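Long-range contacts in glycerate dehydrogenase related protein (Thermoplasma acidophilum, PDB 3GVX), which probably reduces hydroxypyruvate or glyoxylate with NAD(P)H, as a member of the D-isomer specific 2-hydroxyacid dehydrogenase family: residues B[50-55]-B[73-78]; B[37-42]-B[54-59]; B[191-196]-B[216-221]; B[186-191]-B[210-215]. All coordinates share one frame; numbering follows the deposited sequence.

Interaction 1 of 4, residues B[50-55]-B[73-78]; sequences TKMIQA and VLCSNA
Residues Met52 to Gln54 pair with Val73 to Cys75 as parallel neighbours, joining strand 52-55 to 73-75, the edge strand of a five-stranded sheet. Its strand order, 2-1-3-4-5, is that of a flavodoxin-like fold, as in the substrate domains of related dehydrogenases. The strand directions differ by 16° at a closest approach of 4.8 Å between axes, and Met52, Ile53 and Gln54 stand opposite Val73, Leu74 and Cys75. Four backbone bonds establish this register: Val73 N to Lys51 O, Ile53 N to Val73 O (2.8 Å), Cys75 N to Ile53 O, and Ala55 N to Cys75 O. On the face carrying Met52, Gln54, Val73 and Cys75, the selenomethionine Met52 turns towards Val276 and Phe279 of helix 266-279. On the other face, Leu74 CD1 reaches Ile53 CG2 at 3.9 Å, their side chains crossing obliquely.

Gln54 extends the contact beyond the strands. Its CG is anti to the backbone N, and a bend at chi2 (78°) swings CD round, with OE1 3.6 Å from Cys75 CB. NE2 donates almost straight to the oxygen of the next residue, Ala55 O, which lies in the amide plane of Gln54 at 3.0 Å. A second, weak bond from NE2 reaches Ser76 O with an N-H...O angle of only 137°. The amide nitrogen therefore bridges the ends of the two strands, just past the last paired residues. There Asn77, whose ND2 bonds Ala268 O and Ile56 O, sets its CB 3.3 Å from Ala55 O.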
# COMPACT_ATOMS: atom_id res chain seq x y z
N THR B 50 -11.03 -40.39 -1.57
CA THR B 50 -11.07 -39.05 -0.98
C THR B 50 -10.00 -38.80 0.07
O THR B 50 -9.87 -39.55 1.03
CB THR B 50 -12.43 -38.76 -0.31
OG1 THR B 50 -13.50 -39.21 -1.13
CG2 THR B 50 -12.57 -37.27 -0.05
N LYS B 51 -9.25 -37.73 -0.12
CA LYS B 51 -8.21 -37.36 0.83
C LYS B 51 -8.44 -35.95 1.30
O LYS B 51 -8.13 -35.60 2.42
CB LYS B 51 -6.85 -37.37 0.18
CG LYS B 51 -6.32 -38.69 -0.23
CD LYS B 51 -5.01 -38.42 -0.94
CE LYS B 51 -4.21 -39.68 -1.13
NZ LYS B 51 -2.95 -39.33 -1.82
N MSE B 52 -8.98 -35.15 0.40
CA MSE B 52 -9.16 -33.75 0.72
C MSE B 52 -10.38 -33.10 0.13
O MSE B 52 -10.72 -33.32 -1.03
CB MSE B 52 -7.90 -32.98 0.30
CG MSE B 52 -7.91 -31.46 0.56
SE MSE B 52 -8.95 -30.64 -0.68
CE MSE B 52 -8.16 -29.44 -1.17
N ILE B 53 -11.02 -32.27 0.94
CA ILE B 53 -12.20 -31.54 0.53
C ILE B 53 -11.96 -30.06 0.72
O ILE B 53 -11.63 -29.60 1.81
CB ILE B 53 -13.42 -31.99 1.36
CG1 ILE B 53 -13.62 -33.50 1.17
CG2 ILE B 53 -14.66 -31.20 0.95
CD1 ILE B 53 -14.72 -34.10 2.00
N GLN B 54 -12.13 -29.31 -0.36
CA GLN B 54 -11.91 -27.87 -0.35
C GLN B 54 -13.17 -27.03 -0.56
O GLN B 54 -13.72 -27.00 -1.66
CB GLN B 54 -10.89 -27.49 -1.42
CG GLN B 54 -10.63 -26.01 -1.51
CD GLN B 54 -9.71 -25.51 -0.42
OE1 GLN B 54 -8.56 -25.94 -0.31
NE2 GLN B 54 -10.22 -24.60 0.40
N ALA B 55 -13.62 -26.35 0.49
CA ALA B 55 -14.78 -25.47 0.40
C ALA B 55 -14.27 -24.18 -0.25
O ALA B 55 -13.12 -23.78 -0.06
CB ALA B 55 -15.33 -25.17 1.79
N VAL B 73 -9.22 -34.54 5.03
CA VAL B 73 -8.95 -33.19 5.47
C VAL B 73 -9.89 -32.18 4.84
O VAL B 73 -10.04 -32.12 3.61
CB VAL B 73 -7.49 -32.81 5.18
CG1 VAL B 73 -7.25 -31.33 5.48
CG2 VAL B 73 -6.55 -33.70 6.02
N LEU B 74 -10.54 -31.39 5.68
CA LEU B 74 -11.45 -30.36 5.21
C LEU B 74 -10.75 -29.01 5.29
O LEU B 74 -10.29 -28.60 6.36
CB LEU B 74 -12.71 -30.30 6.07
CG LEU B 74 -13.69 -29.15 5.77
CD1 LEU B 74 -14.30 -29.30 4.37
CD2 LEU B 74 -14.77 -29.11 6.86
N CYS B 75 -10.67 -28.32 4.16
CA CYS B 75 -10.05 -27.01 4.09
C CYS B 75 -11.10 -25.99 3.68
O CYS B 75 -12.05 -26.32 2.98
CB CYS B 75 -8.92 -26.98 3.07
SG CYS B 75 -7.66 -28.20 3.34
N SER B 76 -10.94 -24.75 4.13
CA SER B 76 -11.87 -23.71 3.76
C SER B 76 -11.09 -22.66 2.96
O SER B 76 -9.90 -22.81 2.74
CB SER B 76 -12.54 -23.09 5.00
OG SER B 76 -11.61 -22.46 5.84
N ASN B 77 -11.77 -21.61 2.55
CA ASN B 77 -11.15 -20.59 1.71
C ASN B 77 -11.46 -19.16 2.18
O ASN B 77 -12.37 -18.52 1.67
CB ASN B 77 -11.64 -20.82 0.28
CG ASN B 77 -11.04 -19.87 -0.72
OD1 ASN B 77 -9.84 -19.60 -0.70
ND2 ASN B 77 -11.87 -19.38 -1.62
N ALA B 78 -10.67 -18.66 3.14
CA ALA B 78 -10.87 -17.33 3.72
C ALA B 78 -9.81 -16.28 3.40
O ALA B 78 -9.88 -15.15 3.89
CB ALA B 78 -11.02 -17.44 5.25

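Interaction 2 of 4, residues B[37-42]-B[54-59]; sequences AQVIKD and QAISAG
Backbone hydrogen bonds define the pairing of Val39 with Gln54 and of Ile40 with Ala55. Gln54 N donates to Gln38 O at 2.7 Å, and Ile40 N returns a bond to Gln54 O at 2.8 Å. A weak third bond, from Ile56 N to Ile40 O, has an N-H...O angle of 135° and marks where the regular pairing gives way. CA-H...O contacts also run from Val39 CA to Gln54 O and from Ala55 CA to Ile40 O.

Gln54, through its N and O, thus bonds Gln38 and Ile40, the residues either side of Val39. That is the pattern of parallel strands, here 37-40 and 52-55 inside the five-stranded flavodoxin-like sheet, with strand 3-5 on the other flank of 37-40.

Apolar contacts centre on Ile56. Its chi1 of 60° puts CG1 between the backbone N and the carbonyl carbon, leaving CG2 anti to that carbon. CG2 meets Val39 CG1 at 3.6 Å, with the two side chains at about a right angle. The other branch reaches Lys41: Ile56 CD1 lies 3.7 Å from Lys41 CG and the side chains cross at a slant; beyond CG the lysine is extended, and its CE also approaches Ile56 CD1. Helix 266-279 covers this side, Phe273 touching Val39 and Ile269 and Ala272 touching Ile56. On the opposite face of the sheet, Ile40 CG1 is only loosely against Ala55 CB (4.4 Å).

Water-mediated contact takes over past the strand ends. One water donates to Lys41 O at 2.6 Å and accepts from Ser57 N at 3.1 Å, with a weak bond to Ile40 O besides.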
# COMPACT_ATOMS: atom_id res chain seq x y z
N ALA B 37 -9.11 -35.16 -4.54
CA ALA B 37 -9.51 -33.85 -4.10
C ALA B 37 -10.87 -33.49 -4.63
O ALA B 37 -11.22 -33.77 -5.79
CB ALA B 37 -8.48 -32.82 -4.50
N GLN B 38 -11.66 -32.88 -3.76
CA GLN B 38 -13.00 -32.46 -4.12
C GLN B 38 -13.16 -31.00 -3.73
O GLN B 38 -12.84 -30.61 -2.61
CB GLN B 38 -14.03 -33.32 -3.39
CG GLN B 38 -15.44 -33.11 -3.86
CD GLN B 38 -16.38 -34.12 -3.23
OE1 GLN B 38 -16.21 -35.32 -3.40
NE2 GLN B 38 -17.37 -33.63 -2.51
N VAL B 39 -13.64 -30.20 -4.66
CA VAL B 39 -13.87 -28.79 -4.39
C VAL B 39 -15.38 -28.66 -4.27
O VAL B 39 -16.11 -29.13 -5.12
CB VAL B 39 -13.35 -27.89 -5.53
CG1 VAL B 39 -13.49 -26.43 -5.14
CG2 VAL B 39 -11.91 -28.26 -5.87
N ILE B 40 -15.84 -28.02 -3.20
CA ILE B 40 -17.26 -27.92 -2.97
C ILE B 40 -17.73 -26.56 -2.52
O ILE B 40 -16.94 -25.67 -2.21
CB ILE B 40 -17.69 -28.90 -1.86
CG1 ILE B 40 -17.20 -28.37 -0.51
CG2 ILE B 40 -17.07 -30.28 -2.08
CD1 ILE B 40 -17.68 -29.14 0.71
N LYS B 41 -19.04 -26.43 -2.47
CA LYS B 41 -19.66 -25.24 -1.96
C LYS B 41 -20.35 -25.68 -0.68
O LYS B 41 -19.93 -25.33 0.40
CB LYS B 41 -20.68 -24.69 -2.95
CG LYS B 41 -20.07 -24.15 -4.21
CD LYS B 41 -21.11 -23.43 -5.02
CE LYS B 41 -20.52 -22.85 -6.27
NZ LYS B 41 -21.54 -22.07 -7.01
N ASP B 42 -21.38 -26.51 -0.82
CA ASP B 42 -22.14 -26.97 0.32
C ASP B 42 -22.13 -28.46 0.57
O ASP B 42 -22.25 -28.90 1.70
CB ASP B 42 -23.58 -26.50 0.18
CG ASP B 42 -23.67 -25.00 0.04
OD1 ASP B 42 -24.68 -24.51 -0.51
OD2 ASP B 42 -22.73 -24.30 0.47
N GLN B 54 -12.13 -29.31 -0.36
CA GLN B 54 -11.91 -27.87 -0.35
C GLN B 54 -13.17 -27.03 -0.56
O GLN B 54 -13.72 -27.00 -1.66
CB GLN B 54 -10.89 -27.49 -1.42
CG GLN B 54 -10.63 -26.01 -1.51
CD GLN B 54 -9.71 -25.51 -0.42
OE1 GLN B 54 -8.56 -25.94 -0.31
NE2 GLN B 54 -10.22 -24.60 0.40
N ALA B 55 -13.62 -26.35 0.49
CA ALA B 55 -14.78 -25.47 0.40
C ALA B 55 -14.27 -24.18 -0.25
O ALA B 55 -13.12 -23.78 -0.06
CB ALA B 55 -15.33 -25.17 1.79
N ILE B 56 -15.12 -23.53 -1.03
CA ILE B 56 -14.70 -22.29 -1.68
C ILE B 56 -15.10 -21.09 -0.86
O ILE B 56 -14.71 -19.98 -1.16
CB ILE B 56 -15.30 -22.16 -3.09
CG1 ILE B 56 -16.82 -22.14 -3.00
CG2 ILE B 56 -14.80 -23.29 -3.96
CD1 ILE B 56 -17.50 -21.43 -4.13
N SER B 57 -15.89 -21.32 0.18
CA SER B 57 -16.32 -20.24 1.06
C SER B 57 -15.33 -20.06 2.21
O SER B 57 -14.46 -20.91 2.43
CB SER B 57 -17.73 -20.51 1.61
OG SER B 57 -17.76 -21.71 2.36
N ALA B 58 -15.49 -18.97 2.95
CA ALA B 58 -14.62 -18.64 4.08
C ALA B 58 -14.87 -19.54 5.28
O ALA B 58 -13.94 -19.94 5.97
CB ALA B 58 -14.82 -17.19 4.47
N GLY B 59 -16.14 -19.86 5.51
CA GLY B 59 -16.52 -20.72 6.62
C GLY B 59 -17.10 -22.06 6.20
O GLY B 59 -17.56 -22.23 5.06
O HOH W 1 -17.93 -23.64 0.39

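Interaction 3 of 4, residues B[191-196]-B[216-221]; sequences VNSRLL and KPDMIG
Asp218 is the main polar group of the contact, its carboxylate meeting the start of helix 193-196 at Ser193. Its CG is anti to the carbonyl carbon (chi1 -69°), and OD2 accepts from Ser193 N at 2.9 Å with an N-H...O angle of 170°. The N-H approaches the anti side of OD2, 19° out of the carboxylate plane. The same oxygen lies 3.3 Å from Asn192 CB and 3.1 Å from Ser193 OG, a weak bond whose proton is not settled. A water bridges Ser193 OG (2.7 Å) and Asp218 O.

Asp218 belongs to the first turn of helix 216-225. Its backbone N bonds Ser215 OG while its carboxylate takes Ser193 N, so the residue as a whole, backbone and side chain, connects the starts of the two helices. The first turn of the partner helix is fixed from within as well: Asn192 is its N-cap, with OD1 accepting from Leu195 N at 3.0 Å.

Leu196 and Met219 supply the apolar half. Met219, a selenomethionine, is bent at chi2 and chi3, and its terminal CE lies 3.7 Å from Leu196 CD2 and 3.8 Å from CD1, touching both methyls of the leucine with the two side chains at about a right angle. Val191 CG1 meets the same CE more distantly, and Phe171 of helix 167-172 also touches Leu196. Both helices lie in the NAD-binding domain, of Rossmann type, following strands 176-179 and 204-207 respectively.

The N-H received by the carboxylate and the N-terminal end of this one-turn helix would, if anything, favour the charged form of Asp218.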
# COMPACT_ATOMS: atom_id res chain seq x y z
N VAL B 191 -10.02 -0.62 24.23
CA VAL B 191 -9.35 0.63 23.90
C VAL B 191 -9.99 1.74 24.73
O VAL B 191 -11.04 2.26 24.36
CB VAL B 191 -9.49 0.98 22.40
CG1 VAL B 191 -8.72 2.25 22.08
CG2 VAL B 191 -9.03 -0.20 21.55
N ASN B 192 -9.36 2.10 25.84
CA ASN B 192 -9.94 3.14 26.68
C ASN B 192 -9.01 4.29 27.06
O ASN B 192 -7.81 4.25 26.81
CB ASN B 192 -10.57 2.53 27.94
CG ASN B 192 -9.56 1.81 28.81
OD1 ASN B 192 -8.36 2.07 28.74
ND2 ASN B 192 -10.05 0.90 29.64
N SER B 193 -9.61 5.33 27.65
CA SER B 193 -8.89 6.51 28.11
C SER B 193 -7.54 6.10 28.64
O SER B 193 -6.52 6.69 28.30
CB SER B 193 -9.66 7.21 29.24
OG SER B 193 -10.82 7.88 28.78
N ARG B 194 -7.54 5.07 29.47
CA ARG B 194 -6.30 4.62 30.07
C ARG B 194 -5.29 4.07 29.07
O ARG B 194 -4.09 4.34 29.19
CB ARG B 194 -6.56 3.58 31.15
CG ARG B 194 -5.40 3.51 32.11
CD ARG B 194 -5.08 2.10 32.55
NE ARG B 194 -4.80 1.19 31.44
CZ ARG B 194 -3.83 1.35 30.54
NH1 ARG B 194 -3.01 2.40 30.60
NH2 ARG B 194 -3.64 0.43 29.60
N LEU B 195 -5.75 3.29 28.10
CA LEU B 195 -4.85 2.75 27.09
C LEU B 195 -4.37 3.84 26.13
O LEU B 195 -3.19 3.92 25.81
CB LEU B 195 -5.53 1.62 26.31
CG LEU B 195 -4.82 1.10 25.05
CD1 LEU B 195 -3.42 0.57 25.39
CD2 LEU B 195 -5.71 0.05 24.40
N LEU B 196 -5.29 4.70 25.70
CA LEU B 196 -4.98 5.80 24.78
C LEU B 196 -3.91 6.76 25.28
O LEU B 196 -3.15 7.30 24.47
CB LEU B 196 -6.24 6.61 24.47
CG LEU B 196 -7.33 5.79 23.79
CD1 LEU B 196 -8.55 6.68 23.54
CD2 LEU B 196 -6.78 5.18 22.51
N LYS B 216 -16.53 3.99 23.02
CA LYS B 216 -16.95 5.14 22.26
C LYS B 216 -16.71 6.50 22.93
O LYS B 216 -16.09 7.37 22.33
CB LYS B 216 -18.40 5.00 21.89
CG LYS B 216 -18.86 6.18 21.12
CD LYS B 216 -20.07 5.86 20.32
CE LYS B 216 -20.57 7.10 19.67
NZ LYS B 216 -21.87 6.86 19.01
N PRO B 217 -17.19 6.71 24.16
CA PRO B 217 -16.96 8.02 24.79
C PRO B 217 -15.48 8.31 25.04
O PRO B 217 -15.04 9.46 24.97
CB PRO B 217 -17.75 7.93 26.10
CG PRO B 217 -18.82 6.90 25.79
CD PRO B 217 -18.04 5.86 25.02
N ASP B 218 -14.70 7.27 25.34
CA ASP B 218 -13.27 7.46 25.60
C ASP B 218 -12.50 7.90 24.35
O ASP B 218 -11.63 8.77 24.43
CB ASP B 218 -12.66 6.17 26.17
CG ASP B 218 -13.15 5.87 27.58
OD1 ASP B 218 -14.29 6.26 27.91
OD2 ASP B 218 -12.40 5.24 28.36
N MSE B 219 -12.83 7.31 23.21
CA MSE B 219 -12.17 7.66 21.96
C MSE B 219 -12.57 9.06 21.51
O MSE B 219 -11.72 9.87 21.16
CB MSE B 219 -12.53 6.63 20.87
CG MSE B 219 -11.99 6.94 19.48
SE MSE B 219 -10.25 7.39 19.44
CE MSE B 219 -9.40 5.92 19.95
N ILE B 220 -13.86 9.34 21.55
CA ILE B 220 -14.34 10.65 21.16
C ILE B 220 -13.81 11.74 22.08
O ILE B 220 -13.62 12.88 21.66
CB ILE B 220 -15.88 10.70 21.16
CG1 ILE B 220 -16.40 9.85 20.00
CG2 ILE B 220 -16.36 12.14 21.13
CD1 ILE B 220 -17.72 10.26 19.43
N GLY B 221 -13.57 11.37 23.33
CA GLY B 221 -13.06 12.32 24.28
C GLY B 221 -11.58 12.54 24.08
O GLY B 221 -11.08 13.66 24.18
O HOH W 2 -10.94 9.65 26.70

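Interaction 4 of 4, residues B[186-191]-B[210-215]; sequences KTRGMV and RADVVS
The guanidinium of Arg188 and the carboxylate of Asp212 are the flat groups of this contact, their planes 45° apart and their side chains side by side, pointing the same way. Asp212 CB lies oblique to the guanidinium. Arg188 NH1 is 4.1 Å from Asp212 OD2, beyond a salt bridge, and at that separation any attraction is probably weaker than in one. Both groups sit on loops of the Rossmann-type NAD-binding domain that follow the adjacent parallel strands 176-179 and 204-207.

The backbone provides the firmer connection. Thr187 to Met190 form a type II beta turn with Gly189 at its third position, where the chain has a positive phi of 68°. Gly189 N donates to Asp212 O at 2.9 Å, in the carbonyl plane. Further on, Val191 N donates to Val213 O at 3.0 Å, and Ser215 N donates back to Val191 O at 3.2 Å, making a single bridge between Val191 and Val214. Ser215 is the N-cap of helix 216-225.

Val213 packs against the turn. Its CG1, anti to the backbone N, lies towards Met190, though the place of that residue's CB is doubtful. CG2 faces Thr187 OG1, which is itself bonded to Thr184 N and Pro182 O. Next to the bridge, Ile179 of strand 176-179 touches both Val191 and Val214. The side chains of these two valines meet at an angle, and Val214 CG2 presses on Val191 CG2 at 3.4 Å, tighter than usual van der Waals contact.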
# COMPACT_ATOMS: atom_id res chain seq x y z
N LYS B 186 -13.09 -9.87 27.12
CA LYS B 186 -11.95 -9.11 27.62
C LYS B 186 -11.50 -8.03 26.68
O LYS B 186 -10.73 -7.16 27.07
CB LYS B 186 -10.76 -9.99 27.88
CG LYS B 186 -11.03 -11.40 27.65
CD LYS B 186 -10.34 -12.12 28.73
CE LYS B 186 -10.46 -13.58 28.51
NZ LYS B 186 -9.14 -14.02 28.02
N THR B 187 -11.96 -8.10 25.44
CA THR B 187 -11.55 -7.08 24.49
C THR B 187 -12.60 -5.98 24.38
O THR B 187 -12.30 -4.90 23.92
CB THR B 187 -11.30 -7.69 23.10
OG1 THR B 187 -12.55 -7.97 22.47
CG2 THR B 187 -10.47 -8.97 23.21
N ARG B 188 -13.83 -6.25 24.80
CA ARG B 188 -14.87 -5.22 24.75
C ARG B 188 -14.43 -4.02 25.59
O ARG B 188 -14.04 -4.19 26.75
CB ARG B 188 -16.20 -5.76 25.28
CG ARG B 188 -17.24 -4.69 25.64
CD ARG B 188 -18.54 -4.88 24.89
NE ARG B 188 -18.91 -6.29 24.78
CZ ARG B 188 -19.71 -6.79 23.84
NH1 ARG B 188 -20.24 -5.99 22.93
NH2 ARG B 188 -19.95 -8.09 23.81
N GLY B 189 -14.50 -2.83 25.00
CA GLY B 189 -14.12 -1.60 25.69
C GLY B 189 -12.64 -1.51 25.98
O GLY B 189 -12.18 -0.60 26.67
N MSE B 190 -11.90 -2.47 25.44
CA MSE B 190 -10.45 -2.58 25.58
C MSE B 190 -9.69 -1.29 25.32
O MSE B 190 -8.79 -0.92 26.08
CB MSE B 190 -9.96 -3.68 24.65
CG MSE B 190 -8.48 -3.77 24.44
SE MSE B 190 -8.21 -5.23 23.43
CE MSE B 190 -6.68 -5.71 24.03
N VAL B 191 -10.02 -0.62 24.23
CA VAL B 191 -9.35 0.63 23.90
C VAL B 191 -9.99 1.74 24.73
O VAL B 191 -11.04 2.26 24.36
CB VAL B 191 -9.49 0.98 22.40
CG1 VAL B 191 -8.72 2.25 22.08
CG2 VAL B 191 -9.03 -0.20 21.55
N ARG B 210 -13.90 -4.39 15.40
CA ARG B 210 -15.27 -4.09 15.79
C ARG B 210 -15.28 -2.82 16.59
O ARG B 210 -14.35 -2.54 17.36
CB ARG B 210 -15.83 -5.26 16.60
CG ARG B 210 -16.10 -6.51 15.78
CD ARG B 210 -17.40 -6.36 15.02
NE ARG B 210 -17.26 -6.60 13.58
CZ ARG B 210 -17.47 -7.76 12.98
NH1 ARG B 210 -17.83 -8.82 13.68
NH2 ARG B 210 -17.31 -7.87 11.66
N ALA B 211 -16.32 -2.02 16.40
CA ALA B 211 -16.46 -0.77 17.11
C ALA B 211 -16.44 -0.99 18.62
O ALA B 211 -15.82 -0.22 19.36
CB ALA B 211 -17.74 -0.06 16.67
N ASP B 212 -17.07 -2.06 19.09
CA ASP B 212 -17.12 -2.30 20.53
C ASP B 212 -15.84 -2.68 21.23
O ASP B 212 -15.81 -2.75 22.45
CB ASP B 212 -18.26 -3.27 20.85
CG ASP B 212 -19.62 -2.63 20.61
OD1 ASP B 212 -19.85 -1.54 21.14
OD2 ASP B 212 -20.44 -3.21 19.87
N VAL B 213 -14.77 -2.92 20.47
CA VAL B 213 -13.50 -3.23 21.11
C VAL B 213 -13.01 -1.88 21.60
O VAL B 213 -12.06 -1.77 22.37
CB VAL B 213 -12.49 -3.86 20.11
CG1 VAL B 213 -11.13 -4.04 20.80
CG2 VAL B 213 -13.02 -5.20 19.60
N VAL B 214 -13.68 -0.82 21.14
CA VAL B 214 -13.35 0.53 21.55
C VAL B 214 -14.46 1.25 22.31
O VAL B 214 -15.63 1.24 21.91
CB VAL B 214 -12.95 1.43 20.34
CG1 VAL B 214 -12.77 2.89 20.80
CG2 VAL B 214 -11.68 0.90 19.68
N SER B 215 -14.07 1.87 23.41
CA SER B 215 -14.97 2.65 24.23
C SER B 215 -15.29 3.89 23.45
O SER B 215 -14.43 4.76 23.23
CB SER B 215 -14.31 3.04 25.55
OG SER B 215 -14.95 4.16 26.13

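Overall arrangement
The four contacts fall into two groups. Interactions 1 and 2, with centres 6 Å apart, share Gln54 and Ala55 and place strand 52-55 between 37-40 and 73-75 in the five-stranded sheet; Asn77 N also lies 2.8 Å from Ser57 O. Interactions 3 and 4, 10 Å apart between centres, share Val191, and their segments alternate along the chain, linking loops and helices that follow strands of the seven-stranded sheet. The groups come in series, with centres 33 to 42 Å apart. The chain thus builds all five strands of the first sheet, then the NAD-binding domain, and returns through helix 266-279 to cover interactions 1 and 2, consistent with the two-domain dehydrogenase architecture.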